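Local coordinates for protein phenylalanine hydroxylase (Colwellia psychrerythraea, PDB 2V27) that probably hydroxylates L-phenylalanine to L-tyrosine with molecular oxygen and tetrahydrobiopterin at a non-haem iron centre, as a cold-active monooxygenase, at residues 68-73 against 130-135; 134-139 against 164-169; 93-96 against 100-103. One frame throughout, in Å; residues are numbered along the deposited sequence. Where two conformers were deposited one is given.

Contact 1. Residues 68-73 against 130-135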
loop_
_atom_site.group_PDB
_atom_site.type_symbol
_atom_site.label_atom_id
_atom_site.label_comp_id
_atom_site.label_asym_id
_atom_site.label_seq_id
_atom_site.Cartn_x
_atom_site.Cartn_y
_atom_site.Cartn_z
ATOM N N SER B 68 27.824 -19.884 5.625
ATOM C CA SER B 68 29.091 -19.130 5.537
ATOM C C SER B 68 30.207 -19.937 4.909
ATOM O O SER B 68 30.947 -19.423 4.070
ATOM C CB SER B 68 29.537 -18.618 6.926
ATOM O OG SER B 68 28.618 -17.662 7.449
ATOM N N LYS B 69 30.315 -21.222 5.283
ATOM C CA LYS B 69 31.401 -22.039 4.700
ATOM C C LYS B 69 31.368 -22.101 3.194
ATOM O O LYS B 69 32.419 -22.164 2.548
ATOM C CB LYS B 69 31.469 -23.445 5.298
ATOM C CG LYS B 69 30.479 -24.460 4.724
ATOM C CD LYS B 69 30.586 -25.758 5.528
ATOM C CE LYS B 69 30.039 -26.943 4.753
ATOM N NZ LYS B 69 30.030 -28.088 5.742
ATOM N N VAL B 70 30.162 -22.043 2.623
ATOM C CA VAL B 70 30.015 -22.096 1.155
ATOM C C VAL B 70 30.183 -20.706 0.533
ATOM O O VAL B 70 30.803 -20.539 -0.513
ATOM C CB VAL B 70 28.606 -22.659 0.744
ATOM C CG1 VAL B 70 28.439 -22.650 -0.779
ATOM C CG2 VAL B 70 28.377 -24.082 1.397
ATOM N N LEU B 71 29.642 -19.686 1.207
ATOM C CA LEU B 71 29.932 -18.302 0.755
ATOM C C LEU B 71 31.470 -18.027 0.793
ATOM O O LEU B 71 32.019 -17.323 -0.051
ATOM C CB LEU B 71 29.215 -17.302 1.653
ATOM C CG LEU B 71 27.669 -17.363 1.652
ATOM C CD1 LEU B 71 27.162 -16.203 2.446
ATOM C CD2 LEU B 71 27.128 -17.377 0.230
ATOM N N LYS B 72 32.165 -18.573 1.788
ATOM C CA LYS B 72 33.602 -18.282 1.921
ATOM C C LYS B 72 34.352 -18.865 0.719
ATOM O O LYS B 72 35.165 -18.145 0.093
ATOM C CB LYS B 72 34.125 -18.855 3.217
ATOM C CG LYS B 72 33.950 -17.875 4.373
ATOM C CD LYS B 72 34.085 -18.485 5.762
ATOM C CE LYS B 72 33.705 -17.446 6.783
ATOM N NZ LYS B 72 33.499 -18.068 8.097
ATOM N N VAL B 73 34.041 -20.105 0.330
ATOM C CA VAL B 73 34.749 -20.689 -0.796
ATOM C C VAL B 73 34.330 -20.152 -2.151
ATOM O O VAL B 73 35.136 -20.109 -3.078
ATOM C CB VAL B 73 34.739 -22.257 -0.757
ATOM C CG1 VAL B 73 35.338 -22.733 0.554
ATOM C CG2 VAL B 73 33.345 -22.809 -0.923
ATOM N N LEU B 130 22.478 -15.898 -4.124
ATOM C CA LEU B 130 23.174 -15.008 -5.032
ATOM C C LEU B 130 24.522 -14.482 -4.530
ATOM O O LEU B 130 25.350 -14.027 -5.338
ATOM C CB LEU B 130 22.215 -13.888 -5.488
ATOM C CG LEU B 130 21.260 -14.418 -6.558
ATOM C CD1 LEU B 130 20.069 -13.417 -6.645
ATOM C CD2 LEU B 130 21.924 -14.559 -7.894
ATOM N N LEU B 131 24.754 -14.586 -3.203
ATOM C CA LEU B 131 26.056 -14.213 -2.682
ATOM C C LEU B 131 27.149 -15.232 -3.033
ATOM O O LEU B 131 28.359 -14.963 -2.839
ATOM C CB LEU B 131 26.021 -13.950 -1.164
ATOM C CG LEU B 131 25.270 -12.678 -0.709
ATOM C CD1 LEU B 131 25.057 -12.676 0.833
ATOM C CD2 LEU B 131 26.020 -11.420 -1.136
ATOM N N THR B 132 26.742 -16.384 -3.609
ATOM C CA THR B 132 27.742 -17.317 -4.178
ATOM C C THR B 132 28.147 -16.916 -5.612
ATOM O O THR B 132 29.072 -17.508 -6.199
ATOM C CB THR B 132 27.234 -18.797 -4.242
ATOM O OG1 THR B 132 26.198 -18.902 -5.252
ATOM C CG2 THR B 132 26.759 -19.293 -2.953
ATOM N N ASN B 133 27.408 -15.953 -6.202
ATOM C CA ASN B 133 27.649 -15.487 -7.557
ATOM C C ASN B 133 28.617 -14.299 -7.487
ATOM O O ASN B 133 28.395 -13.326 -6.733
ATOM C CB ASN B 133 26.301 -15.091 -8.192
ATOM C CG ASN B 133 26.421 -14.484 -9.604
ATOM O OD1 ASN B 133 26.096 -15.151 -10.617
ATOM N ND2 ASN B 133 26.837 -13.230 -9.690
ATOM N N SER B 134 29.686 -14.367 -8.274
ATOM C CA SER B 134 30.744 -13.352 -8.184
ATOM C C SER B 134 30.261 -11.960 -8.536
ATOM O O SER B 134 30.595 -11.008 -7.846
ATOM C CB SER B 134 31.896 -13.734 -9.108
ATOM O OG SER B 134 32.446 -14.947 -8.653
ATOM N N SER B 135 29.490 -11.842 -9.605
ATOM C CA SER B 135 28.948 -10.497 -9.979
ATOM C C SER B 135 28.060 -9.903 -8.877
ATOM O O SER B 135 28.207 -8.712 -8.493
ATOM C CB SER B 135 28.162 -10.556 -11.257
ATOM O OG SER B 135 29.037 -10.688 -12.361
#

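Contact 2. Residues 134-139 against 164-169. With FE (Fe (III) ion), chain E.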
loop_
_atom_site.group_PDB
_atom_site.type_symbol
_atom_site.label_atom_id
_atom_site.label_comp_id
_atom_site.label_asym_id
_atom_site.label_seq_id
_atom_site.Cartn_x
_atom_site.Cartn_y
_atom_site.Cartn_z
ATOM N N SER B 134 29.686 -14.367 -8.274
ATOM C CA SER B 134 30.744 -13.352 -8.184
ATOM C C SER B 134 30.261 -11.960 -8.536
ATOM O O SER B 134 30.595 -11.008 -7.846
ATOM C CB SER B 134 31.896 -13.734 -9.108
ATOM O OG SER B 134 32.446 -14.947 -8.653
ATOM N N SER B 135 29.490 -11.842 -9.605
ATOM C CA SER B 135 28.948 -10.497 -9.979
ATOM C C SER B 135 28.060 -9.903 -8.877
ATOM O O SER B 135 28.207 -8.712 -8.493
ATOM C CB SER B 135 28.162 -10.556 -11.257
ATOM O OG SER B 135 29.037 -10.688 -12.361
ATOM N N PHE B 136 27.163 -10.715 -8.328
ATOM C CA PHE B 136 26.211 -10.200 -7.331
ATOM C C PHE B 136 26.974 -9.875 -6.024
ATOM O O PHE B 136 26.771 -8.832 -5.400
ATOM C CB PHE B 136 25.116 -11.237 -7.110
ATOM C CG PHE B 136 24.039 -10.815 -6.089
ATOM C CD1 PHE B 136 22.834 -10.254 -6.527
ATOM C CD2 PHE B 136 24.250 -10.953 -4.680
ATOM C CE1 PHE B 136 21.815 -9.909 -5.585
ATOM C CE2 PHE B 136 23.243 -10.633 -3.765
ATOM C CZ PHE B 136 22.035 -10.079 -4.213
ATOM N N ALA B 137 27.829 -10.808 -5.570
ATOM C CA ALA B 137 28.673 -10.593 -4.372
ATOM C C ALA B 137 29.565 -9.338 -4.488
ATOM O O ALA B 137 29.628 -8.509 -3.561
ATOM C CB ALA B 137 29.531 -11.866 -4.087
ATOM N N ASN B 138 30.250 -9.197 -5.620
ATOM C CA ASN B 138 31.171 -8.052 -5.784
ATOM C C ASN B 138 30.375 -6.752 -5.789
ATOM O O ASN B 138 30.832 -5.750 -5.266
ATOM C CB ASN B 138 32.057 -8.156 -7.025
ATOM C CG ASN B 138 33.040 -9.305 -6.959
ATOM O OD1 ASN B 138 33.385 -9.812 -5.874
ATOM N ND2 ASN B 138 33.464 -9.745 -8.136
ATOM N N TYR B 139 29.197 -6.745 -6.393
ATOM C CA TYR B 139 28.347 -5.552 -6.409
ATOM C C TYR B 139 27.918 -5.199 -4.967
ATOM O O TYR B 139 27.956 -4.022 -4.575
ATOM C CB TYR B 139 27.148 -5.794 -7.346
ATOM C CG TYR B 139 26.051 -4.760 -7.202
ATOM C CD1 TYR B 139 26.188 -3.503 -7.798
ATOM C CD2 TYR B 139 24.894 -5.039 -6.460
ATOM C CE1 TYR B 139 25.219 -2.541 -7.676
ATOM C CE2 TYR B 139 23.895 -4.082 -6.311
ATOM C CZ TYR B 139 24.057 -2.835 -6.894
ATOM O OH TYR B 139 22.996 -1.925 -6.798
ATOM N N PHE B 164 15.932 -1.183 -5.509
ATOM C CA PHE B 164 15.595 -1.553 -6.855
ATOM C C PHE B 164 16.480 -2.608 -7.503
ATOM O O PHE B 164 16.220 -3.000 -8.652
ATOM C CB PHE B 164 15.519 -0.297 -7.695
ATOM C CG PHE B 164 14.263 0.501 -7.414
ATOM C CD1 PHE B 164 14.324 1.774 -6.800
ATOM C CD2 PHE B 164 13.004 -0.066 -7.739
ATOM C CE1 PHE B 164 13.132 2.528 -6.560
ATOM C CE2 PHE B 164 11.819 0.633 -7.514
ATOM C CZ PHE B 164 11.876 1.945 -6.934
ATOM N N THR B 165 17.528 -3.075 -6.792
ATOM C CA THR B 165 18.456 -4.105 -7.317
ATOM C C THR B 165 18.404 -5.302 -6.363
ATOM O O THR B 165 17.659 -6.244 -6.591
ATOM C CB THR B 165 19.926 -3.542 -7.482
ATOM O OG1 THR B 165 20.361 -2.888 -6.271
ATOM C CG2 THR B 165 19.925 -2.527 -8.631
ATOM N N ILE B 166 19.159 -5.245 -5.275
ATOM C CA ILE B 166 19.219 -6.370 -4.344
ATOM C C ILE B 166 17.862 -6.794 -3.785
ATOM O O ILE B 166 17.659 -8.014 -3.571
ATOM C CB ILE B 166 20.248 -6.016 -3.230
ATOM C CG1 ILE B 166 21.671 -6.021 -3.890
ATOM C CG2 ILE B 166 20.172 -7.014 -2.011
ATOM C CD1 ILE B 166 22.750 -5.500 -3.037
ATOM N N GLU B 167 16.961 -5.830 -3.484
ATOM C CA GLU B 167 15.676 -6.244 -2.919
ATOM C C GLU B 167 14.629 -6.608 -4.004
ATOM O O GLU B 167 13.977 -7.670 -3.893
ATOM C CB GLU B 167 15.134 -5.242 -1.873
ATOM C CG GLU B 167 16.121 -5.074 -0.734
ATOM C CD GLU B 167 16.199 -6.332 0.176
ATOM O OE1 GLU B 167 17.105 -6.359 1.038
ATOM O OE2 GLU B 167 15.364 -7.269 0.080
ATOM N N PHE B 168 14.431 -5.747 -5.004
ATOM C CA PHE B 168 13.331 -5.932 -5.975
ATOM C C PHE B 168 13.738 -6.023 -7.439
ATOM O O PHE B 168 12.929 -5.819 -8.340
ATOM C CB PHE B 168 12.234 -4.843 -5.734
ATOM C CG PHE B 168 11.435 -5.134 -4.496
ATOM C CD1 PHE B 168 11.886 -4.713 -3.256
ATOM C CD2 PHE B 168 10.314 -5.967 -4.563
ATOM C CE1 PHE B 168 11.226 -5.095 -2.081
ATOM C CE2 PHE B 168 9.646 -6.347 -3.400
ATOM C CZ PHE B 168 10.111 -5.897 -2.149
ATOM N N GLY B 169 15.002 -6.358 -7.676
ATOM C CA GLY B 169 15.490 -6.474 -9.051
ATOM C C GLY B 169 14.875 -7.596 -9.862
ATOM O O GLY B 169 14.652 -8.693 -9.361
HETATM FE FE FE E . 16.490 -8.216 1.829
HETATM O O HOH W 1 15.456 -6.819 3.268
HETATM O O HOH W 2 17.864 -8.177 3.410
#

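Contact 3. Residues 93-96 against 100-103. With SO4 (sulfate ion), chain F.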
loop_
_atom_site.group_PDB
_atom_site.type_symbol
_atom_site.label_atom_id
_atom_site.label_comp_id
_atom_site.label_asym_id
_atom_site.label_seq_id
_atom_site.Cartn_x
_atom_site.Cartn_y
_atom_site.Cartn_z
ATOM N N ARG B 93 29.397 -0.824 6.758
ATOM C CA ARG B 93 30.682 -1.383 7.199
ATOM C C ARG B 93 30.705 -2.902 7.027
ATOM O O ARG B 93 31.688 -3.471 6.440
ATOM C CB ARG B 93 30.913 -1.009 8.662
ATOM C CG ARG B 93 32.336 -1.317 9.169
ATOM C CD ARG B 93 32.434 -2.722 9.792
ATOM N NE ARG B 93 31.736 -2.860 11.067
ATOM C CZ ARG B 93 31.840 -3.936 11.838
ATOM N NH1 ARG B 93 32.634 -4.918 11.441
ATOM N NH2 ARG B 93 31.188 -4.030 13.001
ATOM N N LEU B 94 29.650 -3.577 7.496
ATOM C CA LEU B 94 29.608 -5.055 7.312
ATOM C C LEU B 94 29.677 -5.472 5.849
ATOM O O LEU B 94 30.510 -6.324 5.495
ATOM C CB LEU B 94 28.453 -5.707 8.064
ATOM C CG LEU B 94 28.570 -5.476 9.589
ATOM C CD1 LEU B 94 27.175 -5.797 10.169
ATOM C CD2 LEU B 94 29.656 -6.407 10.213
ATOM N N LEU B 95 28.834 -4.901 4.999
ATOM C CA LEU B 95 28.921 -5.277 3.567
ATOM C C LEU B 95 30.297 -4.987 2.981
ATOM O O LEU B 95 30.801 -5.763 2.136
ATOM C CB LEU B 95 27.845 -4.625 2.695
ATOM C CG LEU B 95 26.552 -5.421 2.538
ATOM C CD1 LEU B 95 25.806 -5.569 3.859
ATOM C CD2 LEU B 95 25.704 -4.696 1.446
ATOM N N SER B 96 30.911 -3.871 3.395
ATOM C CA SER B 96 32.229 -3.524 2.852
ATOM C C SER B 96 33.281 -4.550 3.230
ATOM O O SER B 96 34.319 -4.619 2.566
ATOM C CB SER B 96 32.716 -2.129 3.274
ATOM O OG SER B 96 33.132 -2.115 4.622
ATOM N N PHE B 100 27.477 -10.369 5.497
ATOM C CA PHE B 100 26.049 -10.094 5.248
ATOM C C PHE B 100 25.234 -10.275 6.528
ATOM O O PHE B 100 25.146 -11.371 7.044
ATOM C CB PHE B 100 25.515 -11.018 4.153
ATOM C CG PHE B 100 24.217 -10.515 3.530
ATOM C CD1 PHE B 100 24.239 -9.401 2.721
ATOM C CD2 PHE B 100 23.001 -11.112 3.827
ATOM C CE1 PHE B 100 23.044 -8.865 2.141
ATOM C CE2 PHE B 100 21.785 -10.584 3.270
ATOM C CZ PHE B 100 21.833 -9.457 2.439
ATOM N N PRO B 101 24.640 -9.194 7.038
ATOM C CA PRO B 101 23.978 -9.295 8.327
ATOM C C PRO B 101 22.700 -10.168 8.247
ATOM O O PRO B 101 21.902 -10.007 7.314
ATOM C CB PRO B 101 23.626 -7.833 8.671
ATOM C CG PRO B 101 24.455 -6.947 7.718
ATOM C CD PRO B 101 24.598 -7.822 6.478
ATOM N N VAL B 102 22.537 -11.119 9.163
ATOM C CA VAL B 102 21.356 -12.006 9.180
ATOM C C VAL B 102 20.759 -11.935 10.583
ATOM O O VAL B 102 21.451 -12.267 11.570
ATOM C CB VAL B 102 21.745 -13.489 8.850
ATOM C CG1 VAL B 102 20.529 -14.489 8.975
ATOM C CG2 VAL B 102 22.447 -13.641 7.407
ATOM N N ALA B 103 19.494 -11.507 10.681
ATOM C CA ALA B 103 18.842 -11.429 11.984
ATOM C C ALA B 103 18.543 -12.864 12.448
ATOM O O ALA B 103 18.108 -13.709 11.683
ATOM C CB ALA B 103 17.545 -10.640 11.867
HETATM S S SO4 F . 33.592 -7.852 13.385
HETATM O O1 SO4 F . 32.336 -7.036 13.373
HETATM O O2 SO4 F . 33.688 -8.395 14.758
HETATM O O3 SO4 F . 33.570 -8.933 12.395
HETATM O O4 SO4 F . 34.725 -6.915 13.073
#

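Contact 1. Residues 68-73 against 130-135
L71 of helix 64-75 meets L131 and T132 at the turn where helix 120-131 ends and helix 134-147 begins: apolar helix-to-turn packing in the mainly helical catalytic domain of the biopterin-dependent hydroxylases. The tight part is built round one methyl. CD2 of L71 lies 3.7 Å from T132 CG2 and 3.9 Å from L131 CB, so a single branch seats against two consecutive residues of the turn. L71 CG stands anti to its own carbonyl carbon (chi1 -63°); the second torsion extends CD1 (chi2 -173°) and leaves CD2 facing T132 and L131. The L71 and T132 side chains cross at about a right angle. W77 and C79 also touch L71, keeping this side buried. A side-chain-to-backbone hydrogen bond runs alongside: T75 OG1, one turn further along helix 64-75, bonds to L131 O.

The looser side begins at V70, partly exposed, whose CG1 comes only within 4.3 Å of T132 CG2; L54 of helix 45-54 packs on V70 as well. Beyond it, K69 and K72 are exposed, and K69 turns its ammonium to E66 in a salt bridge. On the other segment, the N133 N to L130 O hydrogen bond (2.9 Å) closes the turn before N133 takes the N-cap position of the next helix. T132 divides its two branches: CG2 goes to the leucine, while OG1, at chi1 70°, hydrogen-bonds back to P129 O.

Contact 2. Residues 134-139 against 164-169
Y139 and F136, one turn apart on helix 134-147, lie against T165 and I166 at the end of helix 152-167. The phenol OH of Y139 donates a 2.9 Å hydrogen bond to T165 OG1, which sits at the ring's edge, near its plane. Beside that bond, I166 CD1 reaches Y139 CE2 at 3.7 Å, while its CG1 lies in the plane of the same ring at its edge. CG1 also meets F136 CZ at 4.1 Å, wedging the isoleucine between two aromatic side chains. Both rings extend with CG anti to the backbone N (chi1 167° for Y139), pointing them across the helix gap.

Further out, L233 of helix 233-237 packs on both aromatics. I166 touches H127. The next residue, E167, binds the iron through OE1 at 2.1 Å and OE2 at 2.3 Å; H122, H127 and two waters complete the site. I166 and E167 are consecutive within a wider pi-type turn at 164-167, so a packing residue directly precedes a metal ligand. T165 OG1 accepts the phenol's hydrogen bond and also bonds to L161 O, so this buried hydroxyl has partners on the protein.

Contact 3. Residues 93-96 against 100-103
L94 and L95 pack on P101 and F100 in an apolar helix-on-strand contact, made where helix 88-96 turns back into strand 99-103 after a short connection. This is the second half of a beta-alpha-beta unit: strand 78-82, the helix, then strand 99-103 parallel to the first. The proline ring lies at the centre. L94 CD1 touches P101 CG at 3.8 Å, and L95 CD1, in one of its two conformers, touches P101 CD at 3.7 Å, so the two consecutive leucines meet neighbouring carbons of one ring. The L95 side chain crosses the proline at about a right angle, whereas L94 comes in obliquely. From the same methyl of that L95 conformer, F100 CD1 is 4.3 Å away, a looser touch oblique to the aromatic ring. The second conformer is consistent with some mobility on this side.

L94 also meets a polar group: its CD2 lies 3.5 Å above the guanidinium plane of R93, displaced from the centre of the group, while a sulfate, probably from the crystallisation liquor, approaches the edge. R93 NH1 bonds to sulfate O1 at 2.9 Å and 159°, and NH2 reaches the same oxygen at 3.2 Å along a more bent path. Bends at chi2 (-91°) and chi3 (-70°) turn the R93 chain so that its guanidinium lies over L94 CD2. E90 and E97 form salt bridges with R93, and Y80 and K99 also hold the anion. At the helix end S96 OG donates to R93 O, 2.7 Å away.

Outward from the leucines, T140 and Y143 of helix 134-147 cover L95, and Y80 of strand 78-82 touches L94. On the strand, F100 makes backbone bonds with E78 and Y80, and its ring meets that of H127 on helix 120-131.

Contacts 1 and 2 follow one another through the turn before helix 134-147 and share S134 and S135; their centres are 13 Å apart. They touch through L131 CD2 and F136 CE2 at 3.9 Å. Contact 3 lies in the chain between the two segments of contact 1, about 14 Å from it centre to centre, and joins it where L131 CD1 meets F100 CG at 3.6 Å. Contacts 2 and 3 do not touch, their nearest atoms being about 5 Å apart. The contacts lie at graded distances from the iron: contact 2 supplies E167, the side chain of F100 in contact 3 is about 6 Å away, and that of L131 in contact 1 about 10 Å.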